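Local coordinates for protein NAD(P)H dehydrogenase (quinone) (Deinococcus radiodurans, PDB 1YDG) that catalyses the two-electron reduction of quinones to quinols by NADH or NADPH, using one FMN per subunit of a homotetramer, at residues K59-I62 and E63-D67; S95-R98 and A99-D102; Q189-R192 and Q193-T197. All coordinates share one frame; numbering follows the deposited sequence.

Interaction 1: residues K59-I62 and E63-D67; sequences KANI and EAMKD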
loop_
_atom_site.group_PDB
_atom_site.type_symbol
_atom_site.label_atom_id
_atom_site.label_comp_id
_atom_site.label_asym_id
_atom_site.label_seq_id
_atom_site.Cartn_x
_atom_site.Cartn_y
_atom_site.Cartn_z
ATOM N N LYS B 59 22.431 17.687 14.276
ATOM C CA LYS B 59 22.676 18.620 15.381
ATOM C C LYS B 59 22.265 20.030 15.040
ATOM O O LYS B 59 21.611 20.689 15.840
ATOM C CB LYS B 59 24.141 18.660 15.790
ATOM C CG LYS B 59 24.534 17.543 16.696
ATOM C CD LYS B 59 25.922 17.740 17.234
ATOM C CE LYS B 59 25.900 18.328 18.616
ATOM N NZ LYS B 59 27.283 18.662 19.008
ATOM N N ALA B 60 22.667 20.490 13.856
ATOM C CA ALA B 60 22.382 21.855 13.437
ATOM C C ALA B 60 20.882 22.083 13.353
ATOM O O ALA B 60 20.379 23.110 13.807
ATOM C CB ALA B 60 23.027 22.142 12.108
ATOM N N ASN B 61 20.162 21.111 12.793
ATOM C CA ASN B 61 18.726 21.278 12.580
ATOM C C ASN B 61 17.970 21.296 13.881
ATOM O O ASN B 61 17.036 22.063 14.040
ATOM C CB ASN B 61 18.155 20.193 11.672
ATOM C CG ASN B 61 16.685 20.406 11.376
ATOM O OD1 ASN B 61 16.276 21.474 10.899
ATOM N ND2 ASN B 61 15.882 19.386 11.638
ATOM N N ILE B 62 18.380 20.459 14.820
ATOM C CA ILE B 62 17.755 20.473 16.140
ATOM C C ILE B 62 17.828 21.881 16.756
ATOM O O ILE B 62 16.822 22.408 17.252
ATOM C CB ILE B 62 18.337 19.355 17.036
ATOM C CG1 ILE B 62 17.792 18.001 16.530
ATOM C CG2 ILE B 62 17.979 19.555 18.475
ATOM C CD1 ILE B 62 18.246 16.801 17.282
ATOM N N GLU B 63 18.997 22.508 16.680
ATOM C CA GLU B 63 19.188 23.856 17.218
ATOM C C GLU B 63 18.368 24.855 16.399
ATOM O O GLU B 63 17.729 25.759 16.947
ATOM C CB GLU B 63 20.684 24.224 17.191
ATOM C CG GLU B 63 21.011 25.636 17.672
ATOM C CD GLU B 63 20.648 25.852 19.128
ATOM O OE1 GLU B 63 20.648 24.870 19.897
ATOM O OE2 GLU B 63 20.363 27.004 19.507
ATOM N N ALA B 64 18.374 24.691 15.083
ATOM C CA ALA B 64 17.632 25.608 14.217
ATOM C C ALA B 64 16.132 25.581 14.515
ATOM O O ALA B 64 15.460 26.600 14.374
ATOM C CB ALA B 64 17.888 25.291 12.761
ATOM N N MET B 65 15.623 24.420 14.963
ATOM C CA MET B 65 14.206 24.269 15.296
ATOM C C MET B 65 13.865 24.573 16.764
ATOM O O MET B 65 12.720 24.387 17.166
ATOM C CB MET B 65 13.730 22.853 14.956
ATOM C CG MET B 65 13.744 22.503 13.475
ATOM S SD MET B 65 13.036 20.852 13.187
ATOM C CE MET B 65 14.023 19.791 14.207
ATOM N N LYS B 66 14.820 25.087 17.545
ATOM C CA LYS B 66 14.672 25.193 19.005
ATOM C C LYS B 66 13.408 25.920 19.489
ATOM O O LYS B 66 12.798 25.523 20.489
ATOM C CB LYS B 66 15.914 25.858 19.615
ATOM C CG LYS B 66 15.907 25.927 21.165
ATOM C CD LYS B 66 17.302 26.275 21.709
ATOM C CE LYS B 66 17.255 26.788 23.155
ATOM N NZ LYS B 66 18.448 27.667 23.478
ATOM N N ASP B 67 13.023 26.963 18.762
ATOM C CA ASP B 67 11.908 27.826 19.132
ATOM C C ASP B 67 10.583 27.303 18.573
ATOM O O ASP B 67 9.520 27.827 18.898
ATOM C CB ASP B 67 12.171 29.252 18.620
ATOM C CG ASP B 67 13.435 29.869 19.229
ATOM O OD1 ASP B 67 14.285 30.419 18.482
ATOM O OD2 ASP B 67 13.583 29.766 20.457
#
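N61 and M65 meet one helical turn apart, and their first torsions differ. In N61, CG stands trans to the backbone N (chi1 -176°). In M65, CG is trans to the carbonyl carbon instead (chi1 -65°), and the chain then bends at its thioether, chi3 -56°. The bend brings CE back to the amide of N61. CE of M65 is 3.2 Å from ND2 of N61, a close approach of a methyl to an amide nitrogen. SD of M65 follows at 3.6 Å from the same ND2. Nearer the backbone, CG of M65 packs at 3.4 Å on the carbonyl O of N61. The two side chains cross at a slant.

The contact forms the C-terminal end of helix 56-64 in a flavodoxin-like fold. A64 N bonds to A60 O at 2.9 Å. M65 N bonds to N61 O at 2.9 Å and, weakly, to I62 O. M65 is the first residue to leave helical backbone angles. K66 N then bonds to E63 O at 3.0 Å.

Y21 of helix 19-33 touches both N61 and M65. ND2 of N61 also gives a weak hydrogen bond to S16 O, in a loop that binds FMN, and the nearest atoms of N61 and G18 of that loop are about 3 Å apart. With an alanine in place of this asparagine, S16 O would probably lose its weak donor and the M65 methyl its amide neighbour. K42 NZ bonds to M65 O, which ties the helix end to strand 37-42.

Interaction 2: residues S95-R98 and A99-D102; sequences SQMR and AFID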
loop_
_atom_site.group_PDB
_atom_site.type_symbol
_atom_site.label_atom_id
_atom_site.label_comp_id
_atom_site.label_asym_id
_atom_site.label_seq_id
_atom_site.Cartn_x
_atom_site.Cartn_y
_atom_site.Cartn_z
ATOM N N SER B 95 10.169 6.463 12.988
ATOM C CA SER B 95 9.678 6.060 14.304
ATOM C C SER B 95 9.251 7.272 15.136
ATOM O O SER B 95 8.325 7.177 15.932
ATOM C CB SER B 95 10.725 5.236 15.066
ATOM O OG SER B 95 11.912 5.975 15.258
ATOM N N GLN B 96 9.888 8.420 14.919
ATOM C CA GLN B 96 9.574 9.613 15.700
ATOM C C GLN B 96 8.141 10.064 15.380
ATOM O O GLN B 96 7.352 10.385 16.281
ATOM C CB GLN B 96 10.597 10.734 15.433
ATOM C CG GLN B 96 12.010 10.459 15.973
ATOM C CD GLN B 96 12.971 9.850 14.943
ATOM O OE1 GLN B 96 12.548 9.164 14.004
ATOM N NE2 GLN B 96 14.272 10.113 15.115
ATOM N N MET B 97 7.791 10.053 14.096
ATOM C CA MET B 97 6.451 10.383 13.681
ATOM C C MET B 97 5.483 9.317 14.183
ATOM O O MET B 97 4.446 9.645 14.752
ATOM C CB MET B 97 6.375 10.537 12.162
ATOM C CG MET B 97 4.954 10.730 11.596
ATOM S SD MET B 97 4.098 12.207 12.136
ATOM C CE MET B 97 4.777 13.533 11.157
ATOM N N ARG B 98 5.814 8.044 13.995
ATOM C CA ARG B 98 4.940 6.981 14.525
ATOM C C ARG B 98 4.776 7.082 16.050
ATOM O O ARG B 98 3.719 6.782 16.559
ATOM C CB ARG B 98 5.435 5.588 14.165
ATOM C CG ARG B 98 5.532 5.283 12.664
ATOM C CD ARG B 98 4.293 5.606 11.858
ATOM N NE ARG B 98 3.080 4.954 12.355
ATOM C CZ ARG B 98 1.932 4.864 11.682
ATOM N NH1 ARG B 98 1.821 5.349 10.443
ATOM N NH2 ARG B 98 0.888 4.263 12.238
ATOM N N ALA B 99 5.829 7.452 16.771
ATOM C CA ALA B 99 5.720 7.613 18.227
ATOM C C ALA B 99 4.678 8.655 18.567
ATOM O O ALA B 99 3.892 8.448 19.485
ATOM C CB ALA B 99 7.050 7.978 18.841
ATOM N N PHE B 100 4.669 9.762 17.810
ATOM C CA PHE B 100 3.665 10.794 17.961
ATOM C C PHE B 100 2.277 10.239 17.681
ATOM O O PHE B 100 1.355 10.422 18.455
ATOM C CB PHE B 100 3.925 11.983 17.028
ATOM C CG PHE B 100 2.837 12.997 17.081
ATOM C CD1 PHE B 100 2.568 13.679 18.271
ATOM C CD2 PHE B 100 2.036 13.229 15.989
ATOM C CE1 PHE B 100 1.520 14.606 18.339
ATOM C CE2 PHE B 100 1.002 14.124 16.058
ATOM C CZ PHE B 100 0.741 14.814 17.230
ATOM N N ILE B 101 2.131 9.568 16.540
ATOM C CA ILE B 101 0.868 8.935 16.162
ATOM C C ILE B 101 0.356 8.004 17.284
ATOM O O ILE B 101 -0.827 8.009 17.613
ATOM C CB ILE B 101 1.027 8.181 14.802
ATOM C CG1 ILE B 101 1.115 9.195 13.658
ATOM C CG2 ILE B 101 -0.108 7.195 14.581
ATOM C CD1 ILE B 101 1.630 8.616 12.346
ATOM N N ASP B 102 1.259 7.255 17.894
ATOM C CA ASP B 102 0.882 6.333 18.963
ATOM C C ASP B 102 0.419 7.041 20.248
ATOM O O ASP B 102 -0.201 6.400 21.098
ATOM C CB ASP B 102 2.005 5.319 19.244
ATOM C CG ASP B 102 2.172 4.285 18.128
ATOM O OD1 ASP B 102 1.400 4.350 17.145
ATOM O OD2 ASP B 102 3.075 3.396 18.228
HETATM O O HOH W 1 2.447 3.621 14.856
#
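S95-D102 carries an unbroken run of i to i+4 backbone bonds, in which the backbone N of A99, F100, I101 and D102 bond in turn to the carbonyl O of S95, Q96, M97 and R98; the I101 N to M97 O bond is the straightest, at 171°. I101 lies between two side chains of the preceding turn. Its CD1 meets CG of M97 at 4.0 Å. The same methyl covers one face of the R98 guanidinium, 3.6 Å above the plane and offset toward the rim. R98 reaches this place because its chain folds at chi2 (-50°) and chi3 (-56°).

A water lies at the guanidinium edge, in its plane. It accepts from R98 NE at 2.9 Å and donates to D102 OD1 at 2.6 Å, so it bridges two groups that do not touch. R98 NH1 also bonds to T141 OG1. D102 OD2 accepts from S95 N of the second subunit, and S95 N here donates to D102 of that subunit, a reciprocal pair across the interface.

The helix packs on the sheet through M97, F100 and I101, which all touch F84 of strand 81-89, while I101 also meets L138 and T141 of helix 131-144.

Interaction 3: residues Q189-R192 and Q193-T197; sequences QVRR and QVELT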
loop_
_atom_site.group_PDB
_atom_site.type_symbol
_atom_site.label_atom_id
_atom_site.label_comp_id
_atom_site.label_asym_id
_atom_site.label_seq_id
_atom_site.Cartn_x
_atom_site.Cartn_y
_atom_site.Cartn_z
ATOM N N GLN B 189 -0.845 22.515 -2.402
ATOM C CA GLN B 189 -1.397 21.466 -1.526
ATOM C C GLN B 189 -2.080 22.048 -0.294
ATOM O O GLN B 189 -3.202 21.667 0.028
ATOM C CB GLN B 189 -0.319 20.491 -1.092
ATOM C CG GLN B 189 -0.842 19.336 -0.229
ATOM C CD GLN B 189 0.218 18.336 0.122
ATOM O OE1 GLN B 189 1.151 18.108 -0.651
ATOM N NE2 GLN B 189 0.082 17.704 1.302
ATOM N N VAL B 190 -1.397 22.978 0.364
ATOM C CA VAL B 190 -1.880 23.585 1.600
ATOM C C VAL B 190 -2.998 24.582 1.308
ATOM O O VAL B 190 -4.021 24.565 1.975
ATOM C CB VAL B 190 -0.732 24.271 2.375
ATOM C CG1 VAL B 190 -1.258 24.988 3.643
ATOM C CG2 VAL B 190 0.352 23.248 2.767
ATOM N N ARG B 191 -2.812 25.434 0.296
ATOM C CA ARG B 191 -3.820 26.422 -0.071
ATOM C C ARG B 191 -5.136 25.698 -0.405
ATOM O O ARG B 191 -6.215 26.069 0.040
ATOM C CB ARG B 191 -3.302 27.282 -1.241
ATOM C CG ARG B 191 -4.313 28.205 -1.910
ATOM C CD ARG B 191 -3.647 29.080 -2.991
ATOM N NE ARG B 191 -3.244 28.271 -4.153
ATOM C CZ ARG B 191 -1.990 28.073 -4.593
ATOM N NH1 ARG B 191 -0.933 28.644 -4.009
ATOM N NH2 ARG B 191 -1.794 27.293 -5.659
ATOM N N ARG B 192 -5.016 24.631 -1.169
ATOM C CA ARG B 192 -6.163 23.845 -1.565
ATOM C C ARG B 192 -6.856 23.212 -0.370
ATOM O O ARG B 192 -8.076 23.250 -0.269
ATOM C CB ARG B 192 -5.691 22.779 -2.534
ATOM C CG ARG B 192 -6.696 21.722 -2.818
ATOM C CD ARG B 192 -6.119 20.743 -3.851
ATOM N NE ARG B 192 -6.911 19.527 -3.844
ATOM C CZ ARG B 192 -8.098 19.416 -4.412
ATOM N NH1 ARG B 192 -8.633 20.450 -5.054
ATOM N NH2 ARG B 192 -8.755 18.271 -4.334
ATOM N N GLN B 193 -6.075 22.617 0.525
ATOM C CA GLN B 193 -6.642 22.000 1.727
ATOM C C GLN B 193 -7.369 23.007 2.612
ATOM O O GLN B 193 -8.438 22.704 3.150
ATOM C CB GLN B 193 -5.564 21.257 2.521
ATOM C CG GLN B 193 -6.074 20.647 3.830
ATOM C CD GLN B 193 -5.097 19.710 4.472
ATOM O OE1 GLN B 193 -4.020 19.477 3.946
ATOM N NE2 GLN B 193 -5.471 19.154 5.632
ATOM N N VAL B 194 -6.800 24.198 2.760
ATOM C CA VAL B 194 -7.444 25.269 3.543
ATOM C C VAL B 194 -8.776 25.677 2.909
ATOM O O VAL B 194 -9.778 25.780 3.603
ATOM C CB VAL B 194 -6.506 26.501 3.694
ATOM C CG1 VAL B 194 -7.267 27.734 4.202
ATOM C CG2 VAL B 194 -5.343 26.168 4.601
ATOM N N GLU B 195 -8.777 25.871 1.589
ATOM C CA GLU B 195 -10.018 26.169 0.841
ATOM C C GLU B 195 -11.101 25.082 0.986
ATOM O O GLU B 195 -12.269 25.387 1.262
ATOM C CB GLU B 195 -9.700 26.414 -0.640
ATOM C CG GLU B 195 -8.953 27.729 -0.881
ATOM C CD GLU B 195 -8.379 27.872 -2.295
ATOM O OE1 GLU B 195 -8.640 26.997 -3.163
ATOM O OE2 GLU B 195 -7.664 28.879 -2.535
ATOM N N LEU B 196 -10.721 23.820 0.825
ATOM C CA LEU B 196 -11.666 22.716 1.086
ATOM C C LEU B 196 -12.196 22.721 2.529
ATOM O O LEU B 196 -13.401 22.579 2.760
ATOM C CB LEU B 196 -11.039 21.360 0.753
ATOM C CG LEU B 196 -10.869 21.058 -0.747
ATOM C CD1 LEU B 196 -9.949 19.870 -0.960
ATOM C CD2 LEU B 196 -12.203 20.817 -1.439
ATOM N N THR B 197 -11.295 22.903 3.490
ATOM C CA THR B 197 -11.661 22.882 4.901
ATOM C C THR B 197 -12.646 24.019 5.245
ATOM O O THR B 197 -13.644 23.795 5.927
ATOM C CB THR B 197 -10.432 23.006 5.813
ATOM O OG1 THR B 197 -9.429 22.054 5.433
ATOM C CG2 THR B 197 -10.828 22.777 7.261
#
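R192 runs out from the helix and passes L196 of the next turn. Its CB sits beside the peptide that links R192 to Q193. CG stands trans to the backbone N (chi1 168°), and the chain stays extended as far as NE. CG of R192 is 4.2 Å from CD1 of L196. At the tip, CZ and NH2 are each 3.9 Å from that methyl. CD1 of L196 sits 3.9 Å above the guanidinium plane, over its centre. NH1 bonds to N115 OD1 of the third subunit, and L196 packs on L200 of the third subunit.

R191 and E195 lie side by side and point the same way. Their contact is made by the arginine chain: R191 CG is 3.5 Å from E195 OE2. The charged ends stay apart: R191 NE is 4.7 Å from E195 OE2, and the two flat groups are turned 50° from each other. V190 CG1 and V194 CG2 make a looser apolar contact.

Q193 O takes two bonds from T197. T197 OG1 is 2.6 Å from Q193 O and lies above the carbonyl plane, on the opposite face from T197 N. The hydroxyl bond is a common one for threonine within a helix.

Backbone bonds from Q193, V194, E195 and L196 hold helix 180-204 regular here. The helix lies against the sheet of the flavodoxin-like fold. Q189 and Q193 both bond to S119 OG of strand 117-124, and Q193 NE2 also bonds to I82 O of strand 81-89.

How the interactions relate
From the N terminus the three contacts follow in series, and none nests in or crosses another. Each joins adjacent segments, so none closes a long loop. Interaction 1 ends helix 56-64 beside one of the FMN-binding loops. Interaction 2 comes after strand 81-89, in helix 95-102 at the interface with the second subunit. Interaction 3 lies in the C-terminal helix, at the interface with the third subunit. Interactions 2 and 3 both pack on strand 81-89, and lie on opposite sides of the chain's centre, their centres about 25 Å apart. The nearest atoms of interactions 1 and 2 are about 8 Å apart, without touching.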